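Local coordinates for protein carbamate kinase (Aeropyrum pernix, PDB 2E9Y) that probably catalyses the reversible transfer of a phosphoryl group from ATP to carbamate, giving ADP and carbamoyl phosphate, at residues A[117-122]-A[198-203]; A[229-234]-A[292-297]. All blocks are in the same frame, centred on the assembly; numbering follows the deposited sequence. Where two conformers were deposited one is given.

Contact 1. Residues A[117-122]-A[198-203]; sequences VLVDVS and PVVERP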
ATOM      1  N   VAL A 117       6.424   2.024  12.197  1.00 15.00           N
ATOM      2  CA  VAL A 117       6.880   2.835  13.316  1.00 14.89           C
ATOM      3  C   VAL A 117       7.168   1.924  14.502  1.00 15.15           C
ATOM      4  O   VAL A 117       6.346   1.080  14.857  1.00 15.33           O
ATOM      5  CB  VAL A 117       5.815   3.880  13.720  1.00 15.68           C
ATOM      6  CG1 VAL A 117       6.268   4.650  14.947  1.00 14.99           C
ATOM      7  CG2 VAL A 117       5.579   4.840  12.572  1.00 19.26           C
ATOM      8  N   LEU A 118       8.345   2.084  15.099  1.00 14.30           N
ATOM      9  CA  LEU A 118       8.739   1.275  16.253  1.00 15.38           C
ATOM     10  C   LEU A 118       8.092   1.815  17.529  1.00 15.25           C
ATOM     11  O   LEU A 118       8.132   3.015  17.791  1.00 16.20           O
ATOM     12  CB  LEU A 118      10.268   1.290  16.413  1.00 15.52           C
ATOM     13  CG  LEU A 118      10.865   0.440  17.543  1.00 17.88           C
ATOM     14  CD1 LEU A 118      10.681  -1.032  17.214  1.00 16.23           C
ATOM     15  CD2 LEU A 118      12.343   0.753  17.718  1.00 18.70           C
ATOM     16  N   VAL A 119       7.480   0.930  18.312  1.00 15.68           N
ATOM     17  CA  VAL A 119       6.868   1.327  19.576  1.00 17.05           C
ATOM     18  C   VAL A 119       7.457   0.433  20.665  1.00 19.09           C
ATOM     19  O   VAL A 119       8.074  -0.592  20.358  1.00 19.45           O
ATOM     20  CB  VAL A 119       5.318   1.195  19.540  1.00 17.50           C
ATOM     21  CG1 VAL A 119       4.756   2.118  18.458  1.00 17.04           C
ATOM     22  CG2 VAL A 119       4.905  -0.247  19.281  1.00 17.76           C
ATOM     23  N   ASP A 120       7.279   0.817  21.928  1.00 19.23           N
ATOM     24  CA  ASP A 120       7.827   0.039  23.038  1.00 23.10           C
ATOM     25  C   ASP A 120       6.778  -0.862  23.678  1.00 21.34           C
ATOM     26  O   ASP A 120       5.679  -0.423  24.008  1.00 22.82           O
ATOM     27  CB  ASP A 120       8.416   0.977  24.095  1.00 26.06           C
ATOM     28  CG  ASP A 120       9.324   0.255  25.074  1.00 30.32           C
ATOM     29  OD1 ASP A 120       8.858  -0.696  25.733  1.00 30.06           O
ATOM     30  OD2 ASP A 120      10.508   0.638  25.179  1.00 34.34           O
ATOM     31  N   VAL A 121       7.131  -2.130  23.852  1.00 22.35           N
ATOM     32  CA  VAL A 121       6.227  -3.108  24.437  1.00 23.43           C
ATOM     33  C   VAL A 121       5.831  -2.771  25.875  1.00 22.98           C
ATOM     34  O   VAL A 121       4.827  -3.274  26.383  1.00 20.93           O
ATOM     35  CB  VAL A 121       6.860  -4.513  24.405  1.00 25.07           C
ATOM     36  CG1 VAL A 121       8.038  -4.581  25.365  1.00 27.70           C
ATOM     37  CG2 VAL A 121       5.822  -5.557  24.741  1.00 29.42           C
ATOM     38  N   SER A 122       6.608  -1.908  26.525  1.00 22.65           N
ATOM     39  CA  SER A 122       6.320  -1.526  27.906  1.00 21.96           C
ATOM     40  C   SER A 122       5.341  -0.359  27.989  1.00 22.56           C
ATOM     41  O   SER A 122       4.891   0.007  29.076  1.00 22.77           O
ATOM     42  CB  SER A 122       7.613  -1.144  28.628  1.00 22.04           C
ATOM     43  OG  SER A 122       8.154   0.061  28.114  0.50 18.64           O
ATOM     44  N   PRO A 198       2.701  -0.122  13.319  1.00 17.21           N
ATOM     45  CA  PRO A 198       3.451  -0.405  14.529  1.00 17.60           C
ATOM     46  C   PRO A 198       4.092  -1.766  14.526  1.00 15.98           C
ATOM     47  O   PRO A 198       3.475  -2.791  14.271  1.00 14.88           O
ATOM     48  CB  PRO A 198       2.506  -0.388  15.718  1.00 19.79           C
ATOM     49  CG  PRO A 198       1.166   0.115  15.232  1.00 21.37           C
ATOM     50  CD  PRO A 198       1.279  -0.067  13.643  1.00 18.89           C
ATOM     51  N   VAL A 199       5.368  -1.728  14.864  1.00 14.84           N
ATOM     52  CA  VAL A 199       6.070  -2.948  15.132  1.00 15.24           C
ATOM     53  C   VAL A 199       6.847  -2.814  16.431  1.00 15.44           C
ATOM     54  O   VAL A 199       7.095  -1.720  16.934  1.00 16.84           O
ATOM     55  CB  VAL A 199       7.040  -3.160  13.976  1.00 15.30           C
ATOM     56  CG1 VAL A 199       6.258  -3.310  12.673  1.00 17.74           C
ATOM     57  CG2 VAL A 199       7.964  -1.958  13.859  1.00 14.03           C
ATOM     58  N   VAL A 200       7.150  -3.985  17.028  1.00 17.51           N
ATOM     59  CA  VAL A 200       7.988  -4.006  18.236  1.00 18.88           C
ATOM     60  C   VAL A 200       9.216  -4.865  17.999  1.00 20.84           C
ATOM     61  O   VAL A 200       9.221  -5.776  17.181  1.00 20.29           O
ATOM     62  CB  VAL A 200       7.156  -4.592  19.393  1.00 20.11           C
ATOM     63  CG1 VAL A 200       5.975  -3.675  19.725  1.00 20.57           C
ATOM     64  CG2 VAL A 200       6.640  -5.967  19.023  1.00 19.82           C
ATOM     65  N   GLU A 201      10.319  -4.525  18.697  1.00 22.56           N
ATOM     66  CA  GLU A 201      11.483  -5.390  18.581  1.00 26.60           C
ATOM     67  C   GLU A 201      11.375  -6.585  19.525  1.00 27.17           C
ATOM     68  O   GLU A 201      11.165  -6.446  20.724  1.00 28.41           O
ATOM     69  CB  GLU A 201      12.726  -4.567  18.920  1.00 29.41           C
ATOM     70  CG  GLU A 201      12.558  -3.088  18.576  1.00 34.51           C
ATOM     71  CD  GLU A 201      13.473  -2.262  19.453  1.00 38.98           C
ATOM     72  OE1 GLU A 201      14.639  -2.120  19.113  1.00 40.06           O
ATOM     73  OE2 GLU A 201      13.008  -1.767  20.477  1.00 39.34           O
ATOM     74  N   ARG A 202      11.452  -7.774  18.908  1.00 26.05           N
ATOM     75  CA  ARG A 202      11.467  -8.985  19.693  1.00 27.31           C
ATOM     76  C   ARG A 202      12.902  -9.413  19.948  1.00 30.21           C
ATOM     77  O   ARG A 202      13.837  -8.901  19.351  1.00 28.24           O
ATOM     78  CB  ARG A 202      10.746 -10.082  18.912  1.00 26.75           C
ATOM     79  CG  ARG A 202       9.281  -9.756  18.643  1.00 28.53           C
ATOM     80  CD  ARG A 202       8.415  -9.582  19.904  1.00 31.10           C
ATOM     81  NE  ARG A 202       6.999  -9.564  19.517  1.00 31.90           N
ATOM     82  CZ  ARG A 202       6.056  -9.191  20.422  1.00 33.22           C
ATOM     83  NH1 ARG A 202       6.397  -8.853  21.652  1.00 33.08           N
ATOM     84  NH2 ARG A 202       4.779  -9.168  20.044  1.00 34.40           N
ATOM     85  N   PRO A 203      13.122 -10.375  20.856  1.00 33.10           N
ATOM     86  CA  PRO A 203      14.502 -10.794  21.123  1.00 35.47           C
ATOM     87  C   PRO A 203      15.180 -11.332  19.870  1.00 36.03           C
ATOM     88  O   PRO A 203      14.610 -12.151  19.151  1.00 38.92           O
ATOM     89  CB  PRO A 203      14.331 -11.861  22.199  1.00 35.37           C
ATOM     90  CG  PRO A 203      13.021 -12.488  21.830  1.00 34.78           C
ATOM     91  CD  PRO A 203      12.164 -11.269  21.530  1.00 34.00           C
TER
HETATM   92  O   HOH W   1      10.156  -2.353  20.629  1.00 18.59           O
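Two backbone hydrogen bonds join residues 117-119 and 198-201 as parallel strands, which twist apart at 52°. They are neighbours in the large mixed sheet of the amino acid kinase fold, flanked by strands 170-173 and 207-209. Val199 N reaches Val117 O at 3.0 Å, coming in from above the carbonyl plane, 29° out of it. Val199 O accepts in return from Val119 N at 3.0 Å, this time nearly along the C=O axis. Val199 is thus gripped through both its N-H and its carbonyl, and the Pro198 CA-H gives Val117 O an additional, weaker contact.

Further along, where the strands diverge, a water takes over. It donates to Val119 O (2.7 Å) and to Glu201 OE2 (2.9 Å) and accepts from Glu201 N (2.9 Å), so that backbone and carboxylate share one bridge.

The apolar contacts form two groups. Val119 CG2, in the crowded position between its own N and carbonyl carbon, meets Val200 CG1 at 3.6 Å, and Val210 also packs on Val200. With Leu207 touching both, Leu118 and Glu201 cross at about a right angle: CG of Leu118 is anti to its N (chi1 -177°), and its CD2 lies 3.7 Å from Glu201 CD. Asp120 turns from the partner strand and forms an Asx turn, its OD1 accepting from Ser122 N at 2.7 Å.

The chemistry implies a pairing that passes from direct backbone hydrogen bonds over buried valines to a water-mediated, acidic and solvent-exposed end.

Contact 2. Residues A[229-234]-A[292-297]; sequences ADLLVI and PAVIGS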
ATOM      1  N   ALA A 229      14.385  17.764   9.570  1.00 22.26           N
ATOM      2  CA  ALA A 229      13.548  18.674   8.801  1.00 22.35           C
ATOM      3  C   ALA A 229      13.717  20.095   9.316  1.00 22.68           C
ATOM      4  O   ALA A 229      14.036  20.313  10.486  1.00 21.43           O
ATOM      5  CB  ALA A 229      12.079  18.251   8.897  1.00 19.88           C
ATOM      6  N   ASP A 230      13.491  21.062   8.436  1.00 22.60           N
ATOM      7  CA  ASP A 230      13.616  22.465   8.802  1.00 23.94           C
ATOM      8  C   ASP A 230      12.348  22.956   9.493  1.00 23.34           C
ATOM      9  O   ASP A 230      12.369  23.954  10.214  1.00 22.76           O
ATOM     10  CB  ASP A 230      13.877  23.307   7.548  1.00 26.48           C
ATOM     11  CG  ASP A 230      15.179  22.940   6.860  1.00 27.97           C
ATOM     12  OD1 ASP A 230      16.252  23.215   7.433  1.00 30.29           O
ATOM     13  OD2 ASP A 230      15.133  22.371   5.749  1.00 28.86           O
ATOM     14  N   LEU A 231      11.243  22.246   9.284  1.00 21.81           N
ATOM     15  CA  LEU A 231       9.981  22.659   9.879  1.00 19.97           C
ATOM     16  C   LEU A 231       8.966  21.533   9.981  1.00 20.75           C
ATOM     17  O   LEU A 231       8.915  20.658   9.119  1.00 20.64           O
ATOM     18  CB  LEU A 231       9.372  23.794   9.047  1.00 21.23           C
ATOM     19  CG  LEU A 231       7.989  24.342   9.424  1.00 23.66           C
ATOM     20  CD1 LEU A 231       8.054  25.027  10.779  1.00 24.33           C
ATOM     21  CD2 LEU A 231       7.523  25.333   8.366  1.00 23.99           C
ATOM     22  N   LEU A 232       8.184  21.554  11.055  1.00 19.50           N
ATOM     23  CA  LEU A 232       7.112  20.585  11.256  1.00 20.40           C
ATOM     24  C   LEU A 232       5.842  21.409  11.119  1.00 21.34           C
ATOM     25  O   LEU A 232       5.672  22.428  11.797  1.00 20.17           O
ATOM     26  CB  LEU A 232       7.161  19.947  12.653  1.00 19.27           C
ATOM     27  CG  LEU A 232       5.907  19.145  13.047  1.00 20.69           C
ATOM     28  CD1 LEU A 232       5.725  17.956  12.100  1.00 17.46           C
ATOM     29  CD2 LEU A 232       6.020  18.661  14.481  1.00 19.85           C
ATOM     30  N   VAL A 233       4.963  20.979  10.225  1.00 20.12           N
ATOM     31  CA  VAL A 233       3.710  21.680   9.992  1.00 20.11           C
ATOM     32  C   VAL A 233       2.539  20.739  10.243  1.00 20.51           C
ATOM     33  O   VAL A 233       2.516  19.622   9.727  1.00 20.72           O
ATOM     34  CB  VAL A 233       3.615  22.171   8.530  1.00 20.96           C
ATOM     35  CG1 VAL A 233       2.292  22.900   8.305  1.00 20.22           C
ATOM     36  CG2 VAL A 233       4.793  23.077   8.206  1.00 21.79           C
ATOM     37  N   ILE A 234       1.580  21.182  11.047  1.00 20.03           N
ATOM     38  CA  ILE A 234       0.394  20.378  11.307  1.00 21.69           C
ATOM     39  C   ILE A 234      -0.799  21.149  10.758  1.00 21.43           C
ATOM     40  O   ILE A 234      -1.132  22.225  11.252  1.00 22.33           O
ATOM     41  CB  ILE A 234       0.182  20.121  12.807  1.00 20.90           C
ATOM     42  CG1 ILE A 234       1.370  19.334  13.372  1.00 21.14           C
ATOM     43  CG2 ILE A 234      -1.095  19.320  13.013  1.00 19.97           C
ATOM     44  CD1 ILE A 234       1.277  19.065  14.851  1.00 23.33           C
ATOM     45  N   PRO A 292      11.459  25.869  14.920  1.00 26.30           N
ATOM     46  CA  PRO A 292      10.033  26.152  15.110  1.00 26.10           C
ATOM     47  C   PRO A 292       9.106  25.113  14.477  1.00 25.11           C
ATOM     48  O   PRO A 292       9.467  24.432  13.519  1.00 25.66           O
ATOM     49  CB  PRO A 292       9.857  27.522  14.455  1.00 27.70           C
ATOM     50  CG  PRO A 292      11.214  28.139  14.556  1.00 28.56           C
ATOM     51  CD  PRO A 292      12.125  26.988  14.231  1.00 28.53           C
ATOM     52  N   ALA A 293       7.907  25.003  15.034  1.00 24.19           N
ATOM     53  CA  ALA A 293       6.887  24.100  14.522  1.00 23.61           C
ATOM     54  C   ALA A 293       5.659  24.990  14.403  1.00 23.33           C
ATOM     55  O   ALA A 293       5.525  25.957  15.149  1.00 23.57           O
ATOM     56  CB  ALA A 293       6.627  22.968  15.503  1.00 24.13           C
ATOM     57  N   VAL A 294       4.771  24.690  13.465  1.00 21.55           N
ATOM     58  CA  VAL A 294       3.581  25.513  13.318  1.00 20.68           C
ATOM     59  C   VAL A 294       2.320  24.669  13.151  1.00 22.02           C
ATOM     60  O   VAL A 294       2.335  23.626  12.496  1.00 19.77           O
ATOM     61  CB  VAL A 294       3.739  26.489  12.125  1.00 22.76           C
ATOM     62  CG1 VAL A 294       3.958  25.710  10.829  1.00 23.44           C
ATOM     63  CG2 VAL A 294       2.519  27.392  12.028  1.00 23.82           C
ATOM     64  N   ILE A 295       1.240  25.121  13.781  1.00 20.45           N
ATOM     65  CA  ILE A 295      -0.046  24.439  13.708  1.00 20.34           C
ATOM     66  C   ILE A 295      -1.045  25.417  13.108  1.00 22.55           C
ATOM     67  O   ILE A 295      -1.265  26.504  13.651  1.00 22.91           O
ATOM     68  CB  ILE A 295      -0.532  24.009  15.105  1.00 20.73           C
ATOM     69  CG1 ILE A 295       0.456  23.007  15.711  1.00 17.38           C
ATOM     70  CG2 ILE A 295      -1.924  23.387  15.006  1.00 22.15           C
ATOM     71  CD1 ILE A 295       0.195  22.686  17.170  1.00 17.92           C
ATOM     72  N   GLY A 296      -1.641  25.043  11.981  1.00 21.16           N
ATOM     73  CA  GLY A 296      -2.594  25.933  11.346  1.00 23.47           C
ATOM     74  C   GLY A 296      -3.654  25.245  10.512  1.00 24.89           C
ATOM     75  O   GLY A 296      -3.805  24.024  10.553  1.00 24.64           O
ATOM     76  N   SER A 297      -4.379  26.053   9.745  1.00 25.79           N
ATOM     77  CA  SER A 297      -5.460  25.583   8.886  1.00 26.78           C
ATOM     78  C   SER A 297      -4.965  25.108   7.520  1.00 25.95           C
ATOM     79  O   SER A 297      -4.053  25.699   6.943  1.00 25.18           O
ATOM     80  CB  SER A 297      -6.474  26.720   8.697  1.00 27.79           C
ATOM     81  OG  SER A 297      -7.528  26.345   7.835  1.00 32.13           O
TER
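The flat groups that meet here are peptide units, bonded through their N-H and C=O ends, and aliphatic side chains cover both faces of the ribbon they form. Leu232, Ile234, Ala293 and Ile295 occupy one face, Val233 and Val294 the other.

Three bonds alternate between the parallel strands, whose axes diverge by only 25°. Val294 N donates to Leu232 O at 3.0 Å, Ile234 N to Val294 O at 2.9 Å, and Gly296 N to Ile234 O at 3.0 Å. All run nearly along the C=O axis, and Val294 is held through both its N-H and its carbonyl.

Val233 and Val294 lie side by side, pointing the same way. Val294 CG1 takes the crowded position between N and carbonyl carbon (chi1 60°) and touches Val233 CG2 at 3.8 Å. On the reverse face Ile234 and Ile295 also run alongside each other, Ile295 CG1 lying 4.1 Å from both CB and CD1 of Ile234. Leu231 CD1 reaches across to the carbonyl oxygen of Pro292, just ahead of strand 293-297.

Helix 301-305 covers the valine face through Val304 and Leu305, whereas helix 275-289 packs on the other through Phe285, Ala282 and Lys278, joined there by helix 216-226. Strand 6-10 flanks residues 231-233, with Asp230 OD2 bonded to Leu6 N, and strand 311-314 flanks Ala293 across the ribbon, leaving this pair as an interior part of the amino acid kinase sheet.

From the N terminus, the chain lays down strands 6-10 and 48-52 before reaching strand 112-119. Contact 1 then brings 198-203 back beside it, closing a loop of 75 residues that includes the four-stranded antiparallel sheet. Only afterwards does contact 2 open, and its loop of 57 residues returns through helix 275-289. The two loops follow in series, neither nested nor crossed. Both pairings belong to one large mixed sheet, their centres about 27 Å apart and their nearest atoms about 13 Å. Strands 188-191, 48-52 and 6-10 link strand 112-119 to strand 231-236, so two early strands and one from inside the loop of contact 1 connect the two pairings.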